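Local coordinates for protein BCAM1869 (Burkholderia cenocepacia, PDB 4O2H) that is a homodimeric RsaM homologue with a novel fold that probably acts as a transcriptional regulator in quorum sensing, at residues Y20-E25 / G107-M112; L33-S38 / P129-S134; W63-T66 / G70-Y73; D79-R84 / T88-G93; S98-I103 / L113-A118. All blocks are in the same frame, centred on the assembly; numbering follows the deposited sequence.

Contact 1: Y20-E25 / G107-M112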
# COMPACT_ATOMS: atom_id res chain seq x y z
N TYR A 20 -8.23 15.72 4.42
CA TYR A 20 -7.88 15.85 3.00
C TYR A 20 -7.08 17.09 2.74
O TYR A 20 -7.34 18.12 3.35
CB TYR A 20 -9.13 15.90 2.12
CG TYR A 20 -9.94 14.62 2.15
CD1 TYR A 20 -9.61 13.54 1.34
CD2 TYR A 20 -11.07 14.51 2.97
CE1 TYR A 20 -10.40 12.39 1.31
CE2 TYR A 20 -11.82 13.33 3.01
CZ TYR A 20 -11.48 12.28 2.16
OH TYR A 20 -12.21 11.12 2.16
N VAL A 21 -6.09 16.98 1.82
CA VAL A 21 -5.27 18.07 1.25
C VAL A 21 -6.07 18.60 0.07
O VAL A 21 -6.29 17.85 -0.89
CB VAL A 21 -3.83 17.60 0.84
CG1 VAL A 21 -3.08 18.71 0.07
CG2 VAL A 21 -3.04 17.15 2.07
N ARG A 22 -6.55 19.85 0.12
CA ARG A 22 -7.40 20.40 -0.94
C ARG A 22 -6.60 21.09 -2.00
O ARG A 22 -5.79 21.98 -1.72
CB ARG A 22 -8.48 21.31 -0.37
CG ARG A 22 -9.58 20.47 0.28
CD ARG A 22 -10.72 21.24 0.94
NE ARG A 22 -11.82 20.31 1.14
CZ ARG A 22 -11.89 19.41 2.13
NH1 ARG A 22 -12.90 18.55 2.19
NH2 ARG A 22 -10.94 19.35 3.04
N LEU A 23 -6.76 20.60 -3.24
CA LEU A 23 -5.99 21.05 -4.40
C LEU A 23 -6.89 21.29 -5.59
O LEU A 23 -7.76 20.46 -5.89
CB LEU A 23 -4.92 19.99 -4.75
CG LEU A 23 -3.85 19.64 -3.73
CD1 LEU A 23 -3.08 18.42 -4.15
CD2 LEU A 23 -2.89 20.81 -3.51
N SER A 24 -6.63 22.38 -6.31
CA SER A 24 -7.37 22.72 -7.53
C SER A 24 -7.03 21.76 -8.67
O SER A 24 -5.99 21.10 -8.64
CB SER A 24 -7.07 24.14 -7.98
OG SER A 24 -5.75 24.22 -8.47
N GLU A 25 -7.90 21.73 -9.68
CA GLU A 25 -7.80 20.96 -10.91
C GLU A 25 -6.39 21.18 -11.55
O GLU A 25 -5.72 20.21 -11.92
CB GLU A 25 -8.96 21.43 -11.83
CG GLU A 25 -9.04 20.81 -13.22
CD GLU A 25 -10.17 21.31 -14.10
OE1 GLU A 25 -10.26 22.53 -14.36
OE2 GLU A 25 -10.97 20.45 -14.53
N GLY A 107 -13.84 26.89 -4.98
CA GLY A 107 -13.19 26.29 -3.81
C GLY A 107 -13.97 25.18 -3.14
O GLY A 107 -13.57 24.68 -2.08
N ALA A 108 -15.10 24.79 -3.74
CA ALA A 108 -15.98 23.72 -3.29
C ALA A 108 -15.45 22.37 -3.74
O ALA A 108 -14.86 22.26 -4.82
CB ALA A 108 -17.39 23.95 -3.83
N ASP A 109 -15.63 21.34 -2.90
CA ASP A 109 -15.20 19.96 -3.18
C ASP A 109 -15.89 19.41 -4.41
O ASP A 109 -17.04 19.76 -4.68
CB ASP A 109 -15.53 19.06 -1.97
CG ASP A 109 -14.72 19.35 -0.72
OD1 ASP A 109 -13.82 20.21 -0.78
OD2 ASP A 109 -14.96 18.66 0.30
N ILE A 110 -15.20 18.54 -5.16
CA ILE A 110 -15.84 17.96 -6.34
C ILE A 110 -16.06 16.47 -6.14
O ILE A 110 -16.56 15.80 -7.05
CB ILE A 110 -15.13 18.28 -7.68
CG1 ILE A 110 -13.70 17.64 -7.80
CG2 ILE A 110 -15.20 19.78 -8.00
CD1 ILE A 110 -13.02 17.90 -9.21
N GLY A 111 -15.76 15.98 -4.92
CA GLY A 111 -15.98 14.59 -4.53
C GLY A 111 -14.93 13.59 -4.98
O GLY A 111 -14.14 13.86 -5.89
N MSE A 112 -14.95 12.41 -4.32
CA MSE A 112 -14.04 11.27 -4.50
C MSE A 112 -13.84 10.86 -5.95
O MSE A 112 -12.69 10.65 -6.34
CB MSE A 112 -14.54 10.03 -3.73
CG MSE A 112 -14.81 10.29 -2.26
SE MSE A 112 -13.36 11.29 -1.46
CE MSE A 112 -12.20 9.78 -1.02
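Arg-22 and Asp-109 mark the nearest approach of the two backbones, and their CA atoms are still 8.1 Å apart. The strand around 21-24 and the irregular segment 107-112 therefore share no main-chain ladder, and side chains bridge the gap. The chief link is a side-on, two-nitrogen salt bridge. Arg-22 NE donates to Asp-109 OD1 at 2.8 Å and Arg-22 NH1 to Asp-109 OD2 at 2.8 Å, with N-H...O angles of 171° and 178°. Both oxygens are met on the syn side, and the guanidinium and carboxylate planes lie within 18° of each other, so two nearly straight bonds restrain rotation of both groups. Arg-22 is extended from CG to NE, which carries the guanidinium across to Asp-109. Its remaining nitrogen, NH2, pairs with Asp-18, a second acidic partner that should further balance the charge.

Farther along, selenomethionine Met-112 bends at chi2 and chi3 and brings CE to 3.5 Å from Tyr-20 OH. Met-112 SE lies 5.0 Å from the centroid of the Tyr-20 ring in an oblique Met-aromatic contact. Pro-42 and Ser-43 of the second subunit pack on Tyr-20 and Met-112 respectively. Strand 21-24 runs parallel to strand 100-103, whose Met-101 touches Tyr-20, Asp-109 and Met-112; the segment 107-112 thus passes beside this two-stranded sheet before entering helix 112-125, with Gly-111 at the N-cap position.

Contact 2: L33-S38 / P129-S134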
# COMPACT_ATOMS: atom_id res chain seq x y z
N LEU A 33 4.51 13.68 -8.00
CA LEU A 33 4.50 12.45 -7.21
C LEU A 33 5.70 11.57 -7.54
O LEU A 33 6.14 11.51 -8.68
CB LEU A 33 3.22 11.64 -7.43
CG LEU A 33 1.96 12.22 -6.90
CD1 LEU A 33 0.79 11.58 -7.55
CD2 LEU A 33 1.89 12.14 -5.38
N ASP A 34 6.22 10.90 -6.50
CA ASP A 34 7.35 9.99 -6.56
C ASP A 34 6.89 8.62 -6.14
O ASP A 34 6.04 8.52 -5.26
CB ASP A 34 8.48 10.46 -5.64
CG ASP A 34 8.98 11.85 -5.93
OD1 ASP A 34 9.20 12.17 -7.13
OD2 ASP A 34 9.17 12.63 -4.96
N HIS A 35 7.43 7.58 -6.79
CA HIS A 35 7.15 6.19 -6.46
C HIS A 35 7.79 5.87 -5.12
O HIS A 35 8.94 6.21 -4.90
CB HIS A 35 7.66 5.23 -7.57
CG HIS A 35 7.66 3.79 -7.16
ND1 HIS A 35 8.73 3.23 -6.46
CD2 HIS A 35 6.70 2.85 -7.29
CE1 HIS A 35 8.39 1.98 -6.23
NE2 HIS A 35 7.19 1.69 -6.72
N VAL A 36 7.07 5.15 -4.26
CA VAL A 36 7.54 4.75 -2.92
C VAL A 36 7.65 3.23 -2.89
O VAL A 36 8.69 2.71 -2.51
CB VAL A 36 6.59 5.30 -1.82
CG1 VAL A 36 7.06 4.92 -0.41
CG2 VAL A 36 6.41 6.82 -1.92
N ALA A 37 6.58 2.51 -3.28
CA ALA A 37 6.59 1.05 -3.21
C ALA A 37 5.56 0.45 -4.12
O ALA A 37 4.53 1.04 -4.39
CB ALA A 37 6.39 0.56 -1.77
N SER A 38 5.87 -0.73 -4.61
CA SER A 38 5.03 -1.53 -5.49
C SER A 38 5.28 -2.98 -5.13
O SER A 38 6.36 -3.33 -4.68
CB SER A 38 5.37 -1.26 -6.95
OG SER A 38 5.09 0.07 -7.36
N PRO A 129 3.45 3.50 -15.06
CA PRO A 129 3.86 2.10 -15.31
C PRO A 129 5.38 1.88 -15.34
O PRO A 129 5.82 0.80 -14.97
CB PRO A 129 3.27 1.79 -16.68
CG PRO A 129 2.11 2.72 -16.79
CD PRO A 129 2.61 3.98 -16.18
N ALA A 130 6.16 2.87 -15.81
CA ALA A 130 7.63 2.70 -15.90
C ALA A 130 8.24 2.48 -14.49
O ALA A 130 9.01 1.54 -14.31
CB ALA A 130 8.27 3.91 -16.59
N ALA A 131 7.83 3.29 -13.48
CA ALA A 131 8.38 3.13 -12.13
C ALA A 131 7.84 1.88 -11.39
O ALA A 131 8.57 1.28 -10.61
CB ALA A 131 8.16 4.38 -11.31
N VAL A 132 6.61 1.47 -11.66
CA VAL A 132 6.07 0.25 -11.07
C VAL A 132 6.85 -0.98 -11.58
O VAL A 132 7.35 -1.76 -10.76
CB VAL A 132 4.55 0.13 -11.33
CG1 VAL A 132 4.00 -1.28 -11.02
CG2 VAL A 132 3.80 1.20 -10.55
N ALA A 133 7.02 -1.12 -12.90
CA ALA A 133 7.73 -2.27 -13.49
C ALA A 133 9.17 -2.31 -13.00
O ALA A 133 9.68 -3.37 -12.64
CB ALA A 133 7.68 -2.21 -15.00
N SER A 134 9.80 -1.15 -12.93
CA SER A 134 11.16 -0.98 -12.44
C SER A 134 11.30 -1.50 -11.01
O SER A 134 12.21 -2.28 -10.74
CB SER A 134 11.55 0.50 -12.50
OG SER A 134 12.92 0.67 -12.18
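His-35 and Ala-131 meet through their CB atoms, 3.9 Å apart, while the imidazole reaches past this point so that Ala-131 O lies over one of its faces. That oxygen stands 4.1 Å above the ring plane, offset toward the rim near CD2 and NE2. The opposite face carries the backbone N of Ala-37, so the ring sits between helix and strand main chain. With CG anti to the backbone N (chi1 168°), the ring is carried along its own strand toward Ser-38. There His-35 NE2 and Ser-38 OG form a hydrogen bond of 2.7 Å in which either may be the donor.

Strand 34-40 is an outermost strand, within this chain, of the four-stranded antiparallel sheet, with helix 128-138 packed against it. Val-36 and Ala-37 both face Glu-62 in a classic beta bulge. This irregularity lies between His-35 and Ser-38, both of which point toward the helix. At the second contact point, Val-132 presents CG2 to Ser-38 OG at 3.6 Å, an apolar methyl beside a hydroxyl that is also hydrogen-bonded to Thr-61. Trp-63 meets the His-35 ring edge-to-face and also touches Ala-131. Val-36 and Ala-37 pack on Ala-37 and Val-36 of the second subunit, respectively.

Contact 3: W63-T66 / G70-Y73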
# COMPACT_ATOMS: atom_id res chain seq x y z
N TRP A 63 2.67 5.99 -3.87
CA TRP A 63 3.35 7.18 -4.38
C TRP A 63 3.13 8.32 -3.40
O TRP A 63 2.19 8.29 -2.60
CB TRP A 63 2.79 7.54 -5.81
CG TRP A 63 3.19 6.56 -6.90
CD1 TRP A 63 3.00 5.21 -6.91
CD2 TRP A 63 3.97 6.87 -8.07
NE1 TRP A 63 3.58 4.66 -8.02
CE2 TRP A 63 4.18 5.65 -8.76
CE3 TRP A 63 4.46 8.06 -8.64
CZ2 TRP A 63 4.83 5.60 -10.01
CZ3 TRP A 63 5.15 8.01 -9.86
CH2 TRP A 63 5.35 6.78 -10.51
N HIS A 64 4.04 9.29 -3.38
CA HIS A 64 3.88 10.40 -2.44
C HIS A 64 4.56 11.67 -2.96
O HIS A 64 5.38 11.64 -3.87
CB HIS A 64 4.34 10.02 -0.98
CG HIS A 64 5.83 9.94 -0.73
ND1 HIS A 64 6.33 9.58 0.54
CD2 HIS A 64 6.89 10.16 -1.56
CE1 HIS A 64 7.65 9.59 0.43
NE2 HIS A 64 8.04 9.94 -0.81
N ARG A 65 4.15 12.79 -2.39
CA ARG A 65 4.75 14.11 -2.57
C ARG A 65 5.16 14.53 -1.21
O ARG A 65 4.29 14.66 -0.32
CB ARG A 65 3.85 15.14 -3.25
CG ARG A 65 4.62 16.46 -3.37
CD ARG A 65 3.77 17.67 -3.64
NE ARG A 65 2.73 17.92 -2.64
CZ ARG A 65 1.81 18.86 -2.77
NH1 ARG A 65 1.80 19.64 -3.84
NH2 ARG A 65 0.90 19.04 -1.84
N THR A 66 6.48 14.67 -1.02
CA THR A 66 7.06 15.00 0.29
C THR A 66 6.63 16.42 0.75
O THR A 66 6.36 17.31 -0.09
CB THR A 66 8.59 14.84 0.27
OG1 THR A 66 9.15 15.71 -0.70
CG2 THR A 66 9.05 13.40 0.00
N GLY A 70 4.78 25.41 2.74
CA GLY A 70 3.60 25.69 1.92
C GLY A 70 3.20 24.56 0.99
O GLY A 70 2.40 24.77 0.08
N VAL A 71 3.78 23.34 1.21
CA VAL A 71 3.56 22.12 0.42
C VAL A 71 3.19 20.96 1.39
O VAL A 71 4.02 20.50 2.17
CB VAL A 71 4.78 21.79 -0.47
CG1 VAL A 71 4.61 20.46 -1.21
CG2 VAL A 71 5.05 22.92 -1.46
N ALA A 72 1.93 20.52 1.33
CA ALA A 72 1.48 19.45 2.21
C ALA A 72 1.93 18.06 1.68
O ALA A 72 2.17 17.87 0.48
CB ALA A 72 -0.04 19.49 2.39
N TYR A 73 2.07 17.10 2.61
CA TYR A 73 2.41 15.73 2.28
C TYR A 73 1.22 15.10 1.59
O TYR A 73 0.11 15.20 2.09
CB TYR A 73 2.82 14.95 3.54
CG TYR A 73 3.24 13.52 3.25
CD1 TYR A 73 4.44 13.24 2.60
CD2 TYR A 73 2.44 12.44 3.64
CE1 TYR A 73 4.83 11.93 2.35
CE2 TYR A 73 2.81 11.13 3.36
CZ TYR A 73 4.01 10.88 2.72
OH TYR A 73 4.40 9.60 2.46
O HOH W 1 -0.18 21.81 -0.49
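Tyr-73 and Arg-65 have the largest areas buried here, 87 and 78 Å², and they reach across the turn in opposite directions. Tyr-73 starts from a CB bond directed away from segment 63-66, but CG lies anti to the backbone N (chi1 -178°), and the ring runs back past Arg-65 O to His-64. Tyr-73 CD1 comes to 3.3 Å from Arg-65 O, and Thr-66 CA lies at the ring edge. At the far end, Tyr-73 OH and His-64 ND1 form a 2.7 Å hydrogen bond; either atom could donate. The hydroxyl lies in the imidazole plane, at its edge, while the two ring planes stand 78° apart, an oblique pairing.

Arg-65 extends the other way and turns at chi3 (58°), setting its guanidinium over Val-71 and beside Ala-72. Arg-65 NH2 donates to Ala-72 O at 2.9 Å, tilted from both the carbonyl and guanidinium planes; Arg-65 NE adds a weak bond to the same oxygen. Val-71 CG1 lies over one face of the Arg-65 guanidinium, 3.4 Å above its plane. A water accepts from Ala-72 N and, weakly, from Arg-65 NH2, thereby serving the backbone N of the residue whose carbonyl is gripped.

The Tyr-73 ring also stacks with His-139 of the second subunit, bringing this surface contact to the dimer interface. Arg-65 is backbone hydrogen-bonded to Val-74, which places both segments at the connection between antiparallel strands 55-65 and 74-83: the loop end of a beta hairpin, where the hydrogen bonds between the two segments all involve side chains.

Contact 4: D79-R84 / T88-G93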
# COMPACT_ATOMS: atom_id res chain seq x y z
N ASP A 79 -4.39 -0.05 -6.91
CA ASP A 79 -4.20 -1.40 -7.42
C ASP A 79 -4.07 -1.33 -8.92
O ASP A 79 -4.76 -0.53 -9.59
CB ASP A 79 -5.35 -2.34 -7.02
CG ASP A 79 -5.38 -2.70 -5.54
OD1 ASP A 79 -4.39 -2.42 -4.83
OD2 ASP A 79 -6.39 -3.29 -5.11
N TRP A 80 -3.16 -2.15 -9.46
CA TRP A 80 -2.93 -2.20 -10.92
C TRP A 80 -2.93 -3.64 -11.41
O TRP A 80 -2.84 -4.56 -10.63
CB TRP A 80 -1.60 -1.50 -11.29
CG TRP A 80 -0.43 -2.10 -10.55
CD1 TRP A 80 0.08 -1.68 -9.36
CD2 TRP A 80 0.27 -3.31 -10.89
NE1 TRP A 80 1.06 -2.54 -8.94
CE2 TRP A 80 1.19 -3.56 -9.85
CE3 TRP A 80 0.22 -4.21 -11.98
CZ2 TRP A 80 2.03 -4.68 -9.85
CZ3 TRP A 80 1.06 -5.32 -11.98
CH2 TRP A 80 1.95 -5.54 -10.93
N TYR A 81 -3.01 -3.82 -12.71
CA TYR A 81 -2.86 -5.11 -13.35
C TYR A 81 -2.16 -4.88 -14.65
O TYR A 81 -2.25 -3.80 -15.26
CB TYR A 81 -4.16 -5.94 -13.50
CG TYR A 81 -5.25 -5.39 -14.40
CD1 TYR A 81 -5.28 -5.70 -15.75
CD2 TYR A 81 -6.31 -4.65 -13.87
CE1 TYR A 81 -6.29 -5.22 -16.58
CE2 TYR A 81 -7.34 -4.18 -14.69
CZ TYR A 81 -7.32 -4.47 -16.04
OH TYR A 81 -8.34 -4.03 -16.85
N LEU A 82 -1.42 -5.90 -15.07
CA LEU A 82 -0.71 -5.88 -16.31
C LEU A 82 -1.45 -6.81 -17.28
O LEU A 82 -1.53 -8.02 -17.03
CB LEU A 82 0.75 -6.33 -16.07
CG LEU A 82 1.62 -6.60 -17.30
CD1 LEU A 82 1.80 -5.32 -18.12
CD2 LEU A 82 2.92 -7.18 -16.88
N GLU A 83 -2.02 -6.24 -18.37
CA GLU A 83 -2.74 -7.01 -19.38
C GLU A 83 -1.80 -7.94 -20.12
O GLU A 83 -0.66 -7.56 -20.41
CB GLU A 83 -3.46 -6.12 -20.39
CG GLU A 83 -4.74 -5.50 -19.87
CD GLU A 83 -5.83 -5.39 -20.91
OE1 GLU A 83 -5.50 -5.16 -22.10
OE2 GLU A 83 -7.02 -5.56 -20.55
N ARG A 84 -2.26 -9.17 -20.38
CA ARG A 84 -1.49 -10.15 -21.10
C ARG A 84 -1.35 -9.75 -22.58
O ARG A 84 -0.23 -9.70 -23.11
CB ARG A 84 -2.15 -11.54 -20.95
CG ARG A 84 -1.28 -12.72 -21.38
CD ARG A 84 -1.97 -14.08 -21.19
NE ARG A 84 -2.70 -14.16 -19.92
CZ ARG A 84 -2.17 -14.49 -18.74
NH1 ARG A 84 -0.89 -14.83 -18.66
NH2 ARG A 84 -2.93 -14.51 -17.65
N THR A 88 -0.10 -3.65 -21.44
CA THR A 88 -0.42 -2.36 -20.85
C THR A 88 -0.80 -2.48 -19.36
O THR A 88 -1.55 -3.37 -18.96
CB THR A 88 -1.50 -1.61 -21.69
OG1 THR A 88 -1.51 -0.25 -21.26
CG2 THR A 88 -2.90 -2.17 -21.54
N PHE A 89 -0.26 -1.57 -18.55
CA PHE A 89 -0.57 -1.43 -17.14
C PHE A 89 -1.84 -0.64 -17.01
O PHE A 89 -2.01 0.34 -17.72
CB PHE A 89 0.56 -0.73 -16.40
CG PHE A 89 1.72 -1.65 -16.12
CD1 PHE A 89 2.73 -1.81 -17.06
CD2 PHE A 89 1.82 -2.32 -14.91
CE1 PHE A 89 3.83 -2.62 -16.79
CE2 PHE A 89 2.93 -3.13 -14.64
CZ PHE A 89 3.94 -3.25 -15.57
N VAL A 90 -2.74 -1.09 -16.12
CA VAL A 90 -4.07 -0.55 -15.93
C VAL A 90 -4.32 -0.30 -14.44
O VAL A 90 -4.04 -1.17 -13.63
CB VAL A 90 -5.16 -1.54 -16.50
CG1 VAL A 90 -6.57 -0.94 -16.42
CG2 VAL A 90 -4.86 -2.03 -17.92
N ILE A 91 -4.93 0.86 -14.11
CA ILE A 91 -5.43 1.18 -12.78
C ILE A 91 -6.73 0.43 -12.65
O ILE A 91 -7.67 0.74 -13.38
CB ILE A 91 -5.61 2.69 -12.51
CG1 ILE A 91 -4.29 3.45 -12.75
CG2 ILE A 91 -6.13 2.89 -11.05
CD1 ILE A 91 -4.25 4.91 -12.37
N ALA A 92 -6.77 -0.58 -11.77
CA ALA A 92 -7.93 -1.42 -11.55
C ALA A 92 -9.16 -0.59 -11.09
O ALA A 92 -9.13 0.07 -10.04
CB ALA A 92 -7.58 -2.51 -10.53
N GLY A 93 -10.20 -0.58 -11.93
CA GLY A 93 -11.45 0.14 -11.70
C GLY A 93 -11.34 1.66 -11.74
O GLY A 93 -12.31 2.35 -11.42
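Tyr-81 and Val-90 form the antiparallel hydrogen-bonded pair at the centre of this ladder. Tyr-81 N donates to Val-90 O at 3.0 Å, and Val-90 N returns a bond to Tyr-81 O at 2.9 Å, so the backbone N and O of both residues are satisfied. Beyond this pair, Glu-83 N donates to Thr-88 O at 3.0 Å, and Ala-92 N to Asp-79 O at 3.0 Å.

These bonds define a beta hairpin of strands 74-83 and 89-98 at one margin of the four-stranded sheet as it stands within this chain. Trp-80 with Ile-91 and Leu-82 with Phe-89 are the intervening non-hydrogen-bonded pairs. On their face, Leu-82 CD1 lies over the Phe-89 ring, 3.8 Å from its centroid, in a CH-pi contact; Trp-80 CE3 meets that ring's edge. The indole NE1 is satisfied by Tyr-60 O of the neighbouring strand, while Trp-128 of helix 128-138 packs on both aromatic residues. On the other face, Tyr-81 CG sits between its backbone N and carbonyl carbon (chi1 65°), which lays the ring alongside Val-90, and Val-90 CB sits over the Tyr-81 ring, 3.8 Å from its centroid. Glu-83 lies alongside Thr-88, but its OE1 is hydrogen-bonded to Thr-86 in the turn.

Contact 5: S98-I103 / L113-A118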
# COMPACT_ATOMS: atom_id res chain seq x y z
N SER A 98 -6.14 8.18 -1.90
CA SER A 98 -5.26 9.30 -1.56
C SER A 98 -5.77 10.07 -0.37
O SER A 98 -6.84 9.77 0.15
CB SER A 98 -5.10 10.25 -2.75
OG SER A 98 -6.31 10.96 -2.96
N ASN A 99 -5.01 11.11 0.02
CA ASN A 99 -5.37 12.06 1.08
C ASN A 99 -5.75 13.38 0.43
O ASN A 99 -5.67 14.43 1.06
CB ASN A 99 -4.23 12.22 2.11
CG ASN A 99 -2.98 12.89 1.58
OD1 ASN A 99 -2.66 12.86 0.39
ND2 ASN A 99 -2.21 13.46 2.50
N VAL A 100 -6.13 13.32 -0.85
CA VAL A 100 -6.51 14.50 -1.63
C VAL A 100 -8.01 14.61 -1.84
O VAL A 100 -8.68 13.63 -2.15
CB VAL A 100 -5.79 14.55 -3.01
CG1 VAL A 100 -6.28 15.73 -3.89
CG2 VAL A 100 -4.27 14.59 -2.85
N MSE A 101 -8.51 15.85 -1.77
CA MSE A 101 -9.84 16.24 -2.19
C MSE A 101 -9.67 17.34 -3.22
O MSE A 101 -9.11 18.40 -2.92
CB MSE A 101 -10.75 16.67 -1.01
CG MSE A 101 -12.09 17.19 -1.46
SE MSE A 101 -13.11 15.89 -2.47
CE MSE A 101 -13.72 14.78 -1.04
N ALA A 102 -10.12 17.07 -4.47
CA ALA A 102 -10.07 18.08 -5.52
C ALA A 102 -11.21 19.07 -5.37
O ALA A 102 -12.36 18.69 -5.10
CB ALA A 102 -10.09 17.44 -6.89
N ILE A 103 -10.88 20.35 -5.51
CA ILE A 103 -11.83 21.44 -5.36
C ILE A 103 -12.02 22.15 -6.70
O ILE A 103 -11.16 22.03 -7.56
CB ILE A 103 -11.39 22.41 -4.22
CG1 ILE A 103 -9.94 22.94 -4.45
CG2 ILE A 103 -11.54 21.72 -2.85
CD1 ILE A 103 -9.58 24.22 -3.79
N LEU A 113 -14.94 10.70 -6.71
CA LEU A 113 -14.96 10.17 -8.07
C LEU A 113 -14.24 11.08 -9.07
O LEU A 113 -13.51 10.58 -9.93
CB LEU A 113 -16.41 9.91 -8.53
CG LEU A 113 -16.99 8.49 -8.29
CD1 LEU A 113 -17.24 8.21 -6.79
CD2 LEU A 113 -18.29 8.27 -9.07
N ARG A 114 -14.44 12.39 -8.95
CA ARG A 114 -13.78 13.35 -9.84
C ARG A 114 -12.33 13.56 -9.38
O ARG A 114 -11.48 13.86 -10.22
CB ARG A 114 -14.54 14.67 -9.90
CG ARG A 114 -15.70 14.62 -10.89
CD ARG A 114 -16.52 15.89 -10.88
NE ARG A 114 -15.84 16.99 -11.55
CZ ARG A 114 -16.25 18.26 -11.52
NH1 ARG A 114 -17.34 18.59 -10.85
NH2 ARG A 114 -15.56 19.20 -12.16
N THR A 115 -12.06 13.40 -8.07
CA THR A 115 -10.72 13.52 -7.51
C THR A 115 -9.83 12.36 -8.03
O THR A 115 -8.72 12.60 -8.52
CB THR A 115 -10.76 13.55 -5.97
OG1 THR A 115 -11.49 14.70 -5.50
CG2 THR A 115 -9.36 13.52 -5.35
N ALA A 116 -10.36 11.11 -7.94
CA ALA A 116 -9.64 9.91 -8.37
C ALA A 116 -9.33 9.99 -9.86
O ALA A 116 -8.26 9.56 -10.27
CB ALA A 116 -10.46 8.66 -8.05
N ALA A 117 -10.26 10.58 -10.64
CA ALA A 117 -10.15 10.73 -12.08
C ALA A 117 -9.05 11.70 -12.43
O ALA A 117 -8.25 11.40 -13.33
CB ALA A 117 -11.47 11.22 -12.64
N ALA A 118 -8.98 12.85 -11.73
CA ALA A 118 -7.93 13.84 -11.94
C ALA A 118 -6.58 13.27 -11.54
O ALA A 118 -5.60 13.53 -12.22
CB ALA A 118 -8.22 15.12 -11.16
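A helix side chain meets the strand backbone at Ala-102, whose N donates to Thr-115 OG1 at 2.9 Å with an N-H...O angle of 163°. Thr-115 OG1 accepts this bond and gives its own proton to Gly-111 O, one turn earlier at the start of its own helix. Thus a buried threonine ties the strand amide to the first turn of the helix and satisfies polar groups in both.

Its two branches reach different parts of the strand. OG1 lies anti to the carbonyl carbon (chi1 -62°) and faces Ala-102, while CG2, anti to the backbone N, reaches Val-100. Thr-115 CG2 approaches Val-100 O at 3.3 Å and the Val-100 CG1 methyl at 4.1 Å. Ala-102 CB comes to 3.4 Å from Thr-115 OG1, leaving the small side chain close beside the hydroxyl.

This is strand-to-helix packing at nearly a right angle: the axes of 100-103 and 113-118 make 99° and approach to 7.3 Å, a separation compatible with the short Ala-102 and Thr-115 side chains at the crossing. Selenomethionine Met-101 starts away from the helix, yet its bent chain returns Met-101 SE to 3.6 Å from Thr-115 OG1.

Before the strand, Ser-98 OG accepts from Val-100 N at 3.2 Å, forming an ST turn around Asn-99. Asn-99 ND2 donates to Tyr-73 O, and its OD1 accepts from Thr-75 N; Leu-28 of helix 25-29 packs on Val-100, Ala-102 and Ala-118.

Overall arrangement
From the N terminus, strand 21-24 opens contact 1, which closes 82 residues later at the loop before helix 112-125. Segment 33-38 opens contact 2 within that span, but its helical partner at 129-134 comes after contact 1 has closed, so the two cross. Contacts 3 and 4 follow in series as short closures on successive hairpins of the four-stranded sheet, both inside the spans of contacts 1 and 2. Contact 5 crosses contact 1 and lies within contact 2. Contacts 1 and 5 join the two-stranded parallel sheet to helix 112-125; contact 2 fastens helix 128-138 to the larger sheet. Tyr-73 O and Asn-99 ND2 connect contacts 3 and 5.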